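Local coordinates for long form salivary protein D7L1 (Aedes aegypti, PDB 3DXL) that sequesters host biogenic amines and leukotrienes in two separate pockets, one for amines and one for lipids, and so modulates blood feeding by the female mosquito, at residues F156-Y162 with E188-V193; Q177-L181 with Y248-E253; I200-L206 with K243-Y247. All coordinates share one frame; numbering follows the deposited sequence. Where two conformers were deposited one is given.

Contact 1. Residues F156-Y162 with E188-V193; sequences FCENKYY and EHTDCV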
loop_
_atom_site.group_PDB
_atom_site.type_symbol
_atom_site.label_atom_id
_atom_site.label_comp_id
_atom_site.label_asym_id
_atom_site.label_seq_id
_atom_site.Cartn_x
_atom_site.Cartn_y
_atom_site.Cartn_z
ATOM N N PHE A 156 6.971 4.320 11.645
ATOM C CA PHE A 156 7.039 2.881 11.896
ATOM C C PHE A 156 8.456 2.354 11.635
ATOM O O PHE A 156 9.021 1.649 12.474
ATOM C CB PHE A 156 5.995 2.133 11.049
ATOM C CG PHE A 156 6.320 0.670 10.835
ATOM C CD1 PHE A 156 6.235 -0.248 11.883
ATOM C CD2 PHE A 156 6.750 0.225 9.593
ATOM C CE1 PHE A 156 6.586 -1.578 11.679
ATOM C CE2 PHE A 156 7.084 -1.114 9.385
ATOM C CZ PHE A 156 7.003 -2.010 10.432
ATOM N N CYS A 157 9.023 2.697 10.480
ATOM C CA CYS A 157 10.359 2.233 10.127
ATOM C C CYS A 157 11.415 2.840 11.054
ATOM O O CYS A 157 12.295 2.127 11.567
ATOM C CB CYS A 157 10.678 2.568 8.674
ATOM S SG CYS A 157 9.626 1.710 7.477
ATOM N N GLU A 158 11.317 4.148 11.278
ATOM C CA GLU A 158 12.258 4.843 12.165
ATOM C C GLU A 158 12.299 4.175 13.533
ATOM O O GLU A 158 13.375 3.997 14.111
ATOM C CB GLU A 158 11.823 6.280 12.366
ATOM C CG GLU A 158 12.037 7.177 11.182
ATOM C CD GLU A 158 11.537 8.579 11.436
ATOM O OE1 GLU A 158 10.757 8.789 12.383
ATOM O OE2 GLU A 158 11.929 9.490 10.688
ATOM N N ASN A 159 11.126 3.818 14.062
ATOM C CA ASN A 159 11.066 3.252 15.403
ATOM C C ASN A 159 11.656 1.851 15.468
ATOM O O ASN A 159 12.185 1.451 16.505
ATOM C CB ASN A 159 9.636 3.272 15.929
ATOM C CG ASN A 159 9.116 4.672 16.171
ATOM O OD1 ASN A 159 9.878 5.650 16.173
ATOM N ND2 ASN A 159 7.816 4.785 16.398
ATOM N N LYS A 160 11.588 1.120 14.364
ATOM C CA LYS A 160 12.172 -0.202 14.274
ATOM C C LYS A 160 13.698 -0.145 14.226
ATOM O O LYS A 160 14.381 -0.919 14.894
ATOM C CB LYS A 160 11.612 -0.893 13.030
ATOM C CG LYS A 160 12.050 -2.303 12.788
ATOM C CD LYS A 160 11.240 -2.905 11.651
ATOM C CE LYS A 160 11.751 -4.281 11.287
ATOM N NZ LYS A 160 11.052 -4.782 10.078
ATOM N N TYR A 161 14.239 0.784 13.440
ATOM C CA TYR A 161 15.677 0.787 13.176
ATOM C C TYR A 161 16.472 1.781 14.018
ATOM O O TYR A 161 17.666 1.572 14.236
ATOM C CB TYR A 161 15.951 0.962 11.679
ATOM C CG TYR A 161 15.396 -0.199 10.891
ATOM C CD1 TYR A 161 16.033 -1.443 10.906
ATOM C CD2 TYR A 161 14.211 -0.077 10.168
ATOM C CE1 TYR A 161 15.512 -2.518 10.213
ATOM C CE2 TYR A 161 13.687 -1.161 9.466
ATOM C CZ TYR A 161 14.342 -2.371 9.495
ATOM O OH TYR A 161 13.823 -3.448 8.797
ATOM N N TYR A 162 15.809 2.840 14.476
ATOM C CA TYR A 162 16.430 3.898 15.290
ATOM C C TYR A 162 15.541 4.140 16.513
ATOM O O TYR A 162 14.950 5.205 16.654
ATOM C CB TYR A 162 16.616 5.183 14.452
ATOM C CG TYR A 162 17.425 4.932 13.212
ATOM C CD1 TYR A 162 18.817 5.032 13.241
ATOM C CD2 TYR A 162 16.810 4.555 12.014
ATOM C CE1 TYR A 162 19.572 4.766 12.116
ATOM C CE2 TYR A 162 17.547 4.279 10.888
ATOM C CZ TYR A 162 18.931 4.390 10.941
ATOM O OH TYR A 162 19.654 4.124 9.816
ATOM N N GLU A 188 18.710 -1.011 5.339
ATOM C CA GLU A 188 17.549 -1.802 5.734
ATOM C C GLU A 188 16.366 -0.904 6.077
ATOM O O GLU A 188 15.232 -1.183 5.699
ATOM C CB GLU A 188 17.886 -2.694 6.923
ATOM C CG GLU A 188 16.928 -3.862 7.080
ATOM C CD GLU A 188 17.226 -4.737 8.286
ATOM O OE1 GLU A 188 18.361 -4.690 8.814
ATOM O OE2 GLU A 188 16.304 -5.470 8.709
ATOM N N HIS A 189 16.627 0.169 6.811
ATOM C CA HIS A 189 15.609 1.148 7.122
ATOM C C HIS A 189 14.984 1.724 5.842
ATOM O O HIS A 189 13.756 1.855 5.732
ATOM C CB HIS A 189 16.199 2.266 7.993
ATOM C CG HIS A 189 15.337 3.483 8.039
ATOM N ND1 HIS A 189 14.198 3.563 8.812
ATOM C CD2 HIS A 189 15.400 4.639 7.339
ATOM C CE1 HIS A 189 13.616 4.733 8.612
ATOM N NE2 HIS A 189 14.328 5.405 7.725
ATOM N N THR A 190 15.825 2.035 4.861
ATOM C CA THR A 190 15.352 2.632 3.625
ATOM C C THR A 190 14.551 1.609 2.821
ATOM O O THR A 190 13.569 1.968 2.179
ATOM C CB THR A 190 16.530 3.210 2.827
ATOM O OG1 THR A 190 17.156 4.254 3.599
ATOM C CG2 THR A 190 16.077 3.803 1.527
ATOM N N ASP A 191 14.948 0.340 2.884
ATOM C CA ASP A 191 14.134 -0.737 2.310
ATOM C C ASP A 191 12.736 -0.776 2.948
ATOM O O ASP A 191 11.723 -0.905 2.245
ATOM C CB ASP A 191 14.858 -2.083 2.448
ATOM C CG ASP A 191 14.196 -3.186 1.645
ATOM O OD1 ASP A 191 14.033 -3.026 0.416
ATOM O OD2 ASP A 191 13.834 -4.200 2.256
ATOM N N CYS A 192 12.679 -0.653 4.269
ATOM C CA CYS A 192 11.399 -0.600 4.993
ATOM C C CYS A 192 10.519 0.527 4.466
ATOM O O CYS A 192 9.331 0.319 4.185
ATOM C CB CYS A 192 11.658 -0.433 6.497
ATOM S SG CYS A 192 10.198 -0.298 7.577
ATOM N N VAL A 193 11.098 1.714 4.295
ATOM C CA VAL A 193 10.321 2.877 3.863
ATOM C C VAL A 193 9.886 2.747 2.398
ATOM O O VAL A 193 8.709 2.930 2.079
ATOM C CB VAL A 193 11.096 4.193 4.079
ATOM C CG1 VAL A 193 10.330 5.367 3.504
ATOM C CG2 VAL A 193 11.370 4.411 5.560
#
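The biogenic-amine pocket of the C-terminal domain has one wall here, where the Cys157–Cys192 disulfide joins helix 153-161 to the nearly antiparallel helix 184-196. The short helical segments approach to 9.2 Å at 155°, and the bridge (SG to SG 2.1 Å) ties them directly. CE2 of Phe156 lies 3.7 Å from SG of Cys192, an oblique sulfur–aromatic contact. Next to the bridge, the Tyr161 ring lies against the opposite helix: CA of His189 sits over its face, 4.0 Å from the centroid, a CH-pi contact. With chi1 at 164° the imidazole of His189 lies between the two helices, against the backbone of 153-161. There its rim meets Cys157 and Glu158, while Tyr162 turns an edge to its face: CE2 of Tyr162 is 3.7 Å from CG of His189, planes 81° apart. His189 ND1 is buried without a partner; NE2 is hydrogen-bonded to a glycerol, probably from the crystallisation liquor. Glu158 extends beside the imidazole, its CG 3.9 Å from CE1 of His189 and its carboxylate held by a salt bridge to Arg176. Glu158, Arg176 and His189 all bind noradrenaline, and the disulfide-linked helix pair around them is characteristic of the odorant-binding protein fold.

Contact 2. Residues Q177-L181 with Y248-E253; sequences QYTVL and YKCLVE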
loop_
_atom_site.group_PDB
_atom_site.type_symbol
_atom_site.label_atom_id
_atom_site.label_comp_id
_atom_site.label_asym_id
_atom_site.label_seq_id
_atom_site.Cartn_x
_atom_site.Cartn_y
_atom_site.Cartn_z
ATOM N N GLN A 177 16.582 14.940 7.246
ATOM C CA GLN A 177 17.062 16.027 6.382
ATOM C C GLN A 177 17.667 15.500 5.076
ATOM O O GLN A 177 18.423 16.200 4.388
ATOM C CB GLN A 177 18.050 16.923 7.137
ATOM C CG GLN A 177 17.428 17.653 8.324
ATOM C CD GLN A 177 18.417 18.540 9.043
ATOM O OE1 GLN A 177 18.709 19.653 8.601
ATOM N NE2 GLN A 177 18.944 18.050 10.155
ATOM N N TYR A 178 17.318 14.262 4.734
ATOM C CA TYR A 178 17.710 13.650 3.451
ATOM C C TYR A 178 19.209 13.383 3.307
ATOM O O TYR A 178 19.721 13.298 2.200
ATOM C CB TYR A 178 17.165 14.442 2.245
ATOM C CG TYR A 178 15.665 14.310 2.091
ATOM C CD1 TYR A 178 15.102 13.187 1.476
ATOM C CD2 TYR A 178 14.809 15.291 2.573
ATOM C CE1 TYR A 178 13.730 13.051 1.342
ATOM C CE2 TYR A 178 13.425 15.167 2.452
ATOM C CZ TYR A 178 12.891 14.041 1.819
ATOM O OH TYR A 178 11.522 13.879 1.667
ATOM N N THR A 179 19.909 13.232 4.425
ATOM C CA THR A 179 21.274 12.722 4.385
ATOM C C THR A 179 21.227 11.231 4.068
ATOM O O THR A 179 20.526 10.460 4.733
ATOM C CB THR A 179 22.012 12.986 5.705
ATOM O OG1 THR A 179 22.240 14.390 5.806
ATOM C CG2 THR A 179 23.352 12.277 5.749
ATOM N N VAL A 180 21.963 10.831 3.042
ATOM C CA VAL A 180 22.019 9.436 2.625
ATOM C C VAL A 180 23.182 8.732 3.318
ATOM O O VAL A 180 24.336 8.875 2.915
ATOM C CB VAL A 180 22.159 9.307 1.095
ATOM C CG1 VAL A 180 22.180 7.834 0.695
ATOM C CG2 VAL A 180 21.016 10.039 0.365
ATOM N N LEU A 181 22.879 8.003 4.384
ATOM C CA LEU A 181 23.878 7.211 5.087
ATOM C C LEU A 181 24.264 5.963 4.282
ATOM O O LEU A 181 23.543 5.562 3.358
ATOM C CB LEU A 181 23.390 6.856 6.497
ATOM C CG LEU A 181 22.969 8.037 7.382
ATOM C CD1 LEU A 181 22.393 7.539 8.690
ATOM C CD2 LEU A 181 24.148 8.980 7.656
ATOM N N TYR A 248 16.601 5.351 -3.622
ATOM C CA TYR A 248 16.485 6.499 -2.725
ATOM C C TYR A 248 17.666 7.469 -2.897
ATOM O O TYR A 248 17.469 8.664 -3.138
ATOM C CB TYR A 248 16.365 6.024 -1.276
ATOM C CG TYR A 248 16.336 7.144 -0.267
ATOM C CD1 TYR A 248 15.206 7.943 -0.119
ATOM C CD2 TYR A 248 17.458 7.432 0.523
ATOM C CE1 TYR A 248 15.179 8.995 0.809
ATOM C CE2 TYR A 248 17.440 8.474 1.450
ATOM C CZ TYR A 248 16.302 9.247 1.584
ATOM O OH TYR A 248 16.264 10.280 2.493
ATOM N N LYS A 249 18.877 6.929 -2.802
ATOM C CA LYS A 249 20.094 7.726 -2.954
ATOM C C LYS A 249 20.130 8.407 -4.322
ATOM O O LYS A 249 20.416 9.602 -4.428
ATOM C CB LYS A 249 21.301 6.818 -2.787
ATOM C CG LYS A 249 22.640 7.492 -3.067
ATOM C CD LYS A 249 23.787 6.565 -2.741
ATOM C CE LYS A 249 25.140 7.131 -3.187
ATOM N NZ LYS A 249 25.591 8.326 -2.400
ATOM N N CYS A 250 19.831 7.642 -5.369
ATOM C CA CYS A 250 19.852 8.159 -6.723
ATOM C C CYS A 250 18.902 9.343 -6.876
ATOM O O CYS A 250 19.283 10.389 -7.390
ATOM C CB CYS A 250 19.511 7.053 -7.718
ATOM S SG CYS A 250 19.937 7.412 -9.430
ATOM N N LEU A 251 17.668 9.189 -6.399
ATOM C CA LEU A 251 16.682 10.256 -6.489
ATOM C C LEU A 251 17.107 11.496 -5.701
ATOM O O LEU A 251 17.006 12.619 -6.204
ATOM C CB LEU A 251 15.307 9.766 -6.032
ATOM C CG LEU A 251 14.592 8.875 -7.056
ATOM C CD1 LEU A 251 13.525 8.033 -6.379
ATOM C CD2 LEU A 251 13.995 9.724 -8.156
ATOM N N VAL A 252 17.581 11.280 -4.475
ATOM C CA VAL A 252 17.990 12.370 -3.584
ATOM C C VAL A 252 19.160 13.189 -4.147
ATOM O O VAL A 252 19.284 14.382 -3.867
ATOM C CB VAL A 252 18.304 11.827 -2.150
ATOM C CG1 VAL A 252 19.031 12.872 -1.285
ATOM C CG2 VAL A 252 17.018 11.379 -1.474
ATOM N N GLU A 253 20.000 12.542 -4.950
ATOM C CA GLU A 253 21.185 13.179 -5.519
ATOM C C GLU A 253 20.992 13.637 -6.963
ATOM O O GLU A 253 21.907 14.211 -7.556
ATOM C CB GLU A 253 22.366 12.221 -5.380
ATOM C CG GLU A 253 22.719 11.967 -3.904
ATOM C CD GLU A 253 23.755 10.873 -3.667
ATOM O OE1 GLU A 253 24.306 10.318 -4.641
ATOM O OE2 GLU A 253 24.012 10.562 -2.483
HETATM O O HOH W 1 17.814 10.294 4.571
HETATM O O HOH W 2 25.953 8.105 0.482
#
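Val180 reaches from the loop after helix 172-175 onto helix 243-253, its CB directed at the helix and its two methyls dividing the work. CG1, anti to the backbone N (chi1 -179°), rests against the aliphatic part of Lys249, 3.7 Å from CB, the two side chains crossing at about a right angle. CG2 takes the other direction and slips past Val252, 3.8 Å from its CG1, with CE2 of Tyr248 slightly farther away. CG2 of Val180 also lies 4.2 Å from OE2 of Glu253. That oxygen receives NZ of Lys249 at 2.7 Å on its syn lone pair, a salt bridge between residues one helical turn apart, beside the apolar patch.

Two residues earlier, Tyr178 has positive phi and is the C-prime residue of the Schellman motif that closes helix 172-175. The side chains of Tyr178 and Tyr248 cross at about a right angle, CD1 of Tyr178 lying 3.3 Å from the OH of Tyr248, while CG2 of Val252 meets the same CD1. The Tyr178 hydroxyl bonds Asp265 of helix 257-271.

Water completes the polar side. One molecule donates to Thr179 O and accepts from the Tyr248 hydroxyl at 2.6 Å; a second joins Val180 O to NZ of Lys249, 2.9 Å from that nitrogen. Two loop carbonyls are thus met through solvent rather than by the helix itself. Tyr248 OH also bonds a glycerol, and the Tyr178 side chain lies about 4 Å from a bound Tris; both molecules probably come from the crystallisation liquor, though such molecules often mark pockets. Asp265 is a noradrenaline-binding residue, so the Schellman end of helix 172-175, packed on helix 243-253, forms part of the surroundings of the amine-binding pocket.

Contact 3. Residues I200-L206 with K243-Y247; sequences ITKDNQL and KSWHY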
loop_
_atom_site.group_PDB
_atom_site.type_symbol
_atom_site.label_atom_id
_atom_site.label_comp_id
_atom_site.label_asym_id
_atom_site.label_seq_id
_atom_site.Cartn_x
_atom_site.Cartn_y
_atom_site.Cartn_z
ATOM N N ILE A 200 9.121 0.349 -4.151
ATOM C CA ILE A 200 9.790 -0.921 -4.409
ATOM C C ILE A 200 8.816 -2.026 -4.032
ATOM O O ILE A 200 8.175 -1.962 -2.983
ATOM C CB ILE A 200 11.097 -1.058 -3.569
ATOM C CG1 ILE A 200 12.082 0.079 -3.893
ATOM C CG2 ILE A 200 11.748 -2.431 -3.745
ATOM C CD1 ILE A 200 12.772 -0.006 -5.253
ATOM N N THR A 201 8.688 -3.018 -4.910
ATOM C CA THR A 201 7.780 -4.159 -4.690
ATOM C C THR A 201 8.367 -5.183 -3.715
ATOM O O THR A 201 9.536 -5.114 -3.343
ATOM C CB THR A 201 7.471 -4.880 -6.026
ATOM O OG1 THR A 201 8.658 -5.514 -6.502
ATOM C CG2 THR A 201 6.947 -3.903 -7.069
ATOM N N LYS A 202 7.551 -6.176 -3.344
ATOM C CA LYS A 202 8.004 -7.296 -2.501
ATOM C C LYS A 202 9.221 -8.064 -3.056
ATOM O O LYS A 202 10.028 -8.589 -2.286
ATOM C CB LYS A 202 6.844 -8.263 -2.217
ATOM C CG LYS A 202 6.372 -9.066 -3.431
ATOM C CD LYS A 202 5.354 -10.138 -3.052
ATOM C CE LYS A 202 5.076 -11.071 -4.220
ATOM N NZ LYS A 202 4.075 -12.127 -3.885
ATOM N N ASP A 203 9.335 -8.121 -4.383
ATOM C CA ASP A 203 10.457 -8.781 -5.056
ATOM C C ASP A 203 11.568 -7.807 -5.436
ATOM O O ASP A 203 12.313 -8.037 -6.393
ATOM C CB ASP A 203 9.964 -9.536 -6.294
ATOM C CG ASP A 203 8.965 -10.623 -5.957
ATOM O OD1 ASP A 203 9.290 -11.510 -5.134
ATOM O OD2 ASP A 203 7.855 -10.593 -6.525
ATOM N N ASN A 204 11.667 -6.713 -4.679
ATOM C CA ASN A 204 12.731 -5.727 -4.847
ATOM C C ASN A 204 12.781 -5.100 -6.239
ATOM O O ASN A 204 13.860 -4.820 -6.741
ATOM C CB ASN A 204 14.101 -6.316 -4.455
ATOM C CG ASN A 204 14.136 -6.815 -3.023
ATOM O OD1 ASN A 204 14.006 -6.037 -2.083
ATOM N ND2 ASN A 204 14.318 -8.122 -2.852
ATOM N N GLN A 205 11.621 -4.859 -6.847
ATOM C CA GLN A 205 11.585 -4.174 -8.146
ATOM C C GLN A 205 11.057 -2.748 -8.029
ATOM O O GLN A 205 10.129 -2.474 -7.265
ATOM C CB GLN A 205 10.765 -4.957 -9.185
ATOM C CG GLN A 205 11.199 -6.422 -9.411
ATOM C CD GLN A 205 12.627 -6.589 -9.934
ATOM O OE1 GLN A 205 13.202 -5.682 -10.538
ATOM N NE2 GLN A 205 13.198 -7.766 -9.704
ATOM N N LEU A 206 11.656 -1.844 -8.797
ATOM C CA LEU A 206 11.187 -0.469 -8.878
ATOM C C LEU A 206 9.779 -0.404 -9.471
ATOM O O LEU A 206 9.509 -1.039 -10.496
ATOM C CB LEU A 206 12.137 0.359 -9.749
ATOM C CG LEU A 206 11.747 1.819 -9.990
ATOM C CD1 LEU A 206 11.856 2.622 -8.700
ATOM C CD2 LEU A 206 12.611 2.409 -11.089
ATOM N N LYS A 243 18.602 -2.498 -3.385
ATOM C CA LYS A 243 17.896 -1.799 -4.447
ATOM C C LYS A 243 17.084 -0.607 -3.934
ATOM O O LYS A 243 17.136 0.459 -4.551
ATOM C CB LYS A 243 17.076 -2.768 -5.308
ATOM C CG LYS A 243 17.967 -3.688 -6.154
ATOM C CD LYS A 243 17.199 -4.807 -6.838
ATOM C CE LYS A 243 16.544 -4.328 -8.107
ATOM N NZ LYS A 243 15.622 -5.344 -8.667
ATOM N N SER A 244 16.371 -0.769 -2.813
ATOM C CA SER A 244 15.614 0.350 -2.220
ATOM C C SER A 244 16.526 1.541 -1.942
ATOM O O SER A 244 16.247 2.672 -2.350
ATOM C CB SER A 244 14.931 -0.066 -0.918
ATOM O OG SER A 244 13.818 -0.906 -1.168
ATOM N N TRP A 245 17.627 1.267 -1.251
ATOM C CA TRP A 245 18.593 2.307 -0.915
ATOM C C TRP A 245 19.188 2.945 -2.173
ATOM O O TRP A 245 19.328 4.168 -2.248
ATOM C CB TRP A 245 19.678 1.711 -0.025
ATOM C CG TRP A 245 20.800 2.660 0.301
ATOM C CD1 TRP A 245 20.821 3.600 1.296
ATOM C CD2 TRP A 245 22.068 2.748 -0.367
ATOM N NE1 TRP A 245 22.033 4.267 1.288
ATOM C CE2 TRP A 245 22.808 3.774 0.273
ATOM C CE3 TRP A 245 22.650 2.072 -1.448
ATOM C CZ2 TRP A 245 24.109 4.123 -0.119
ATOM C CZ3 TRP A 245 23.939 2.431 -1.847
ATOM C CH2 TRP A 245 24.653 3.444 -1.179
ATOM N N HIS A 246 19.524 2.121 -3.162
ATOM C CA HIS A 246 20.041 2.636 -4.421
ATOM C C HIS A 246 19.124 3.680 -5.047
ATOM O O HIS A 246 19.579 4.750 -5.460
ATOM C CB HIS A 246 20.285 1.509 -5.420
ATOM C CG HIS A 246 20.583 1.993 -6.803
ATOM N ND1 HIS A 246 21.820 2.478 -7.172
ATOM C CD2 HIS A 246 19.802 2.067 -7.908
ATOM C CE1 HIS A 246 21.788 2.827 -8.446
ATOM N NE2 HIS A 246 20.575 2.593 -8.914
ATOM N N TYR A 247 17.832 3.362 -5.145
ATOM C CA TYR A 247 16.915 4.289 -5.778
ATOM C C TYR A 247 16.689 5.534 -4.937
ATOM O O TYR A 247 16.606 6.641 -5.480
ATOM C CB TYR A 247 15.601 3.593 -6.143
ATOM C CG TYR A 247 15.736 2.763 -7.399
ATOM C CD1 TYR A 247 15.806 3.369 -8.648
ATOM C CD2 TYR A 247 15.821 1.376 -7.335
ATOM C CE1 TYR A 247 15.943 2.619 -9.801
ATOM C CE2 TYR A 247 15.953 0.611 -8.497
ATOM C CZ TYR A 247 16.015 1.245 -9.714
ATOM O OH TYR A 247 16.142 0.508 -10.863
#
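The 200-206 loop makes a type I beta turn from Thr201 to Asn204, closed by Asn204 N to Thr201 O, and faces the first turn of helix 243-253, with CA of Ile200 6.4 Å from CA of Ser244. Lys243, deposited in two conformers, spans the gap: in the one given, its chain bends at chi3 (82°) and brings NZ to the carbonyl O of Asn204 at 2.7 Å. The ammonium lies tilted 30° from that carbonyl plane. A weaker bond runs from the same NZ to OE1 of Gln205 at 3.1 Å, and Glu236 adds a long, weak ion pair. Within the loop, OG1 of Thr201 accepts the N-H of Gln205, fixing the turn that presents these acceptors.

Apolar groups meet on Tyr247. CD1 of Leu206 sits over the centre of its ring, 4.1 Å from the centroid and 12° off the normal, while His246 CD2 lies over the opposite face. CD2 of Leu206 reaches CE1 of Tyr247 at 3.6 Å, and CD1 of Ile200 approaches CD2 of the Tyr247 ring obliquely. CG1 of Ile200 also packs against OG of Ser244, whose hydroxyl is bonded to Asp191 of helix 184-196. The Tyr247 hydroxyl bonds Glu236. One firm and one weak bond, with a distant carboxylate, thus hold the ammonium of Lys243 in this conformer and would probably stabilise its charged form, while Leu206 and Ile200 pack on the Tyr247 ring.

How the contacts relate
All three contacts lie in the C-terminal PBP/GOBP domain, their centres 14 to 15 Å apart. Along the chain contact 1 closes before contact 3 opens, contacts 1 and 2 alternate their segments, and contact 3 is nested inside the loop closed by contact 2. Contacts 2 and 3 share helix 243-253, contact 3 using its start and contact 2 its later turns. Helix 184-196 of contact 1 packs on that helix: Thr190 touches Tyr248, and Thr190 CG2 lies 3.8 Å from Trp245 CA. Leu181 O meets Trp245 NE1 at 2.9 Å, linking contact 2 to contact 3. Contacts 1 and 2 thus lie by the amine pocket, and contact 3 farther from it.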